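Nine-heme cytochrome C (Desulfovibrio desulfuricans, PDB 1OFW) carries electrons through nine c-type hemes and may form part of a transmembrane redox complex that passes electrons to the cytoplasm for sulfate reduction. Local coordinates at residues D188-S193 against D283-H288. Sequence-based numbering, arbitrary orientation. Where two conformers were deposited one is given.
Sequences DKYEPS and DCTTCH. With HEC (heme c), chain K.
Residues 283-288 hold the CxxCH motif of heme 9, and residues 188-193, which lead into strand 193-195, pack beside it on the same heme. Cys284 SG and Cys287 SG are bonded through thioethers to heme CAB and CAC, respectively. His288 NE2 ligates the iron at 2.0 Å; His264 is the other axial ligand. The tight part is Tyr190 against His288. The two rings cross obliquely, with planes at 35°. His288 ND1 lies over one face of the tyrosine, near its rim, 3.4 Å from Tyr190 CD2. Tyr190 CE2 comes within 3.3 Å of Cys284 O, and the hydroxyl end reaches the heme methyl CMB. Ser193 is buried. Its OG, anti to the backbone N (chi1 -176°), donates to an in-plane lone pair of Cys287 O at 2.7 Å. The outer side is looser. Glu191 extends its carboxylate away from the motif, and exposed Thr285 only brushes the Tyr190 ring edge with CG2. At the start of 188-193, the backbone N atoms of Asp188 and Tyr190 both donate to propionate O2A, while Lys189 N binds O1A at 2.9 Å. Three N-H groups of this segment thus grip one propionate, which would favour its ionised form.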
# COMPACT_ATOMS: atom_id res chain seq x y z
N ASP A 188 18.28 22.31 -24.50
CA ASP A 188 19.53 22.50 -25.25
C ASP A 188 19.45 21.71 -26.54
O ASP A 188 19.16 22.28 -27.59
CB ASP A 188 20.74 22.12 -24.44
CG ASP A 188 22.06 22.20 -25.20
OD1 ASP A 188 22.08 22.62 -26.37
OD2 ASP A 188 23.07 21.78 -24.61
N LYS A 189 19.69 20.40 -26.48
CA LYS A 189 19.63 19.59 -27.68
C LYS A 189 18.20 19.37 -28.17
O LYS A 189 17.96 19.12 -29.36
CB LYS A 189 20.32 18.25 -27.45
CG LYS A 189 21.79 18.32 -27.09
CD LYS A 189 22.34 16.93 -26.87
CE LYS A 189 23.80 16.92 -26.46
NZ LYS A 189 24.49 18.21 -26.71
N TYR A 190 17.24 19.44 -27.26
CA TYR A 190 15.83 19.31 -27.56
C TYR A 190 15.03 20.53 -27.09
O TYR A 190 15.56 21.26 -26.27
CB TYR A 190 15.30 18.01 -26.87
CG TYR A 190 16.05 16.79 -27.39
CD1 TYR A 190 17.19 16.31 -26.75
CD2 TYR A 190 15.59 16.13 -28.53
CE1 TYR A 190 17.86 15.21 -27.22
CE2 TYR A 190 16.28 15.02 -29.00
CZ TYR A 190 17.39 14.58 -28.35
OH TYR A 190 18.09 13.47 -28.81
N GLU A 191 13.84 20.72 -27.63
CA GLU A 191 12.85 21.65 -27.15
C GLU A 191 12.39 21.15 -25.77
O GLU A 191 12.70 20.02 -25.38
CB GLU A 191 11.68 21.76 -28.11
CG GLU A 191 12.21 22.23 -29.46
CD GLU A 191 11.24 22.89 -30.40
OE1 GLU A 191 10.03 22.62 -30.37
OE2 GLU A 191 11.70 23.71 -31.24
N PRO A 192 11.72 22.01 -25.02
CA PRO A 192 11.15 21.58 -23.73
C PRO A 192 10.21 20.40 -23.95
O PRO A 192 9.65 20.16 -25.02
CB PRO A 192 10.36 22.79 -23.25
CG PRO A 192 11.19 23.93 -23.83
CD PRO A 192 11.46 23.44 -25.25
N SER A 193 10.06 19.67 -22.85
CA SER A 193 9.06 18.60 -22.84
C SER A 193 7.75 19.16 -22.39
O SER A 193 7.67 19.69 -21.26
CB SER A 193 9.57 17.48 -21.90
OG SER A 193 8.67 16.41 -21.95
N ASP A 283 12.78 6.26 -28.01
CA ASP A 283 12.18 7.30 -28.82
C ASP A 283 12.57 8.65 -28.19
O ASP A 283 12.03 9.04 -27.17
CB ASP A 283 10.68 7.15 -28.92
CG ASP A 283 9.90 8.22 -29.62
OD1 ASP A 283 10.45 9.31 -29.87
OD2 ASP A 283 8.69 8.01 -29.86
N CYS A 284 13.51 9.33 -28.79
CA CYS A 284 14.09 10.53 -28.23
C CYS A 284 13.38 11.79 -28.68
O CYS A 284 13.87 12.84 -28.27
CB CYS A 284 15.58 10.60 -28.59
SG CYS A 284 16.46 9.08 -28.18
N THR A 285 12.31 11.77 -29.45
CA THR A 285 11.66 13.01 -29.80
C THR A 285 10.20 13.08 -29.40
O THR A 285 9.63 14.17 -29.34
CB THR A 285 11.80 13.33 -31.31
OG1 THR A 285 11.37 12.18 -32.04
CG2 THR A 285 13.26 13.60 -31.62
N THR A 286 9.52 11.99 -29.04
CA THR A 286 8.13 12.12 -28.58
C THR A 286 8.01 12.89 -27.28
O THR A 286 7.00 13.61 -27.16
CB THR A 286 7.54 10.69 -28.46
OG1 THR A 286 7.49 10.14 -29.80
CG2 THR A 286 6.12 10.69 -27.92
N CYS A 287 8.96 12.76 -26.35
CA CYS A 287 8.84 13.60 -25.15
C CYS A 287 9.41 14.99 -25.32
O CYS A 287 9.16 15.88 -24.52
CB CYS A 287 9.55 12.96 -23.95
SG CYS A 287 8.79 11.39 -23.46
N HIS A 288 10.24 15.19 -26.34
CA HIS A 288 10.87 16.48 -26.61
C HIS A 288 11.39 16.52 -28.06
O HIS A 288 12.28 15.78 -28.43
CB HIS A 288 11.99 16.74 -25.65
CG HIS A 288 12.90 15.62 -25.24
ND1 HIS A 288 13.55 14.80 -26.13
CD2 HIS A 288 13.27 15.19 -24.02
CE1 HIS A 288 14.28 13.92 -25.48
NE2 HIS A 288 14.13 14.13 -24.17
FE HEC K . 15.04 13.03 -22.73
CHA HEC K . 15.87 15.92 -21.17
CHB HEC K . 18.13 12.97 -24.31
CHC HEC K . 14.23 10.08 -24.32
CHD HEC K . 12.03 13.03 -21.18
NA HEC K . 16.68 14.15 -22.71
C1A HEC K . 16.80 15.37 -22.02
C2A HEC K . 18.07 15.98 -22.34
C3A HEC K . 18.67 15.19 -23.25
C4A HEC K . 17.84 14.03 -23.46
CMA HEC K . 19.98 15.44 -24.00
CAA HEC K . 18.60 17.31 -21.76
CBA HEC K . 17.79 18.49 -22.34
CGA HEC K . 18.21 18.97 -23.71
O1A HEC K . 19.39 18.79 -24.08
O2A HEC K . 17.31 19.53 -24.37
NB HEC K . 15.93 11.86 -24.08
C1B HEC K . 17.20 12.00 -24.62
C2B HEC K . 17.43 10.93 -25.60
C3B HEC K . 16.35 10.14 -25.58
C4B HEC K . 15.44 10.68 -24.60
CMB HEC K . 18.70 10.84 -26.46
CAB HEC K . 16.06 8.88 -26.40
CBB HEC K . 17.02 7.74 -25.91
NC HEC K . 13.46 11.81 -22.80
C1C HEC K . 13.27 10.64 -23.50
C2C HEC K . 11.93 10.15 -23.28
C3C HEC K . 11.30 11.02 -22.44
C4C HEC K . 12.28 12.03 -22.10
CMC HEC K . 11.32 8.91 -23.94
CAC HEC K . 9.84 11.02 -22.01
CBC HEC K . 9.32 9.68 -21.43
ND HEC K . 14.17 14.15 -21.34
C1D HEC K . 12.87 14.06 -20.87
C2D HEC K . 12.57 15.20 -20.03
C3D HEC K . 13.63 16.01 -20.06
C4D HEC K . 14.64 15.38 -20.87
CMD HEC K . 11.23 15.35 -19.28
CAD HEC K . 13.84 17.41 -19.42
CBD HEC K . 13.65 18.47 -20.58
CGD HEC K . 14.24 19.84 -20.22
O1D HEC K . 14.56 20.60 -21.20
O2D HEC K . 14.37 20.12 -19.01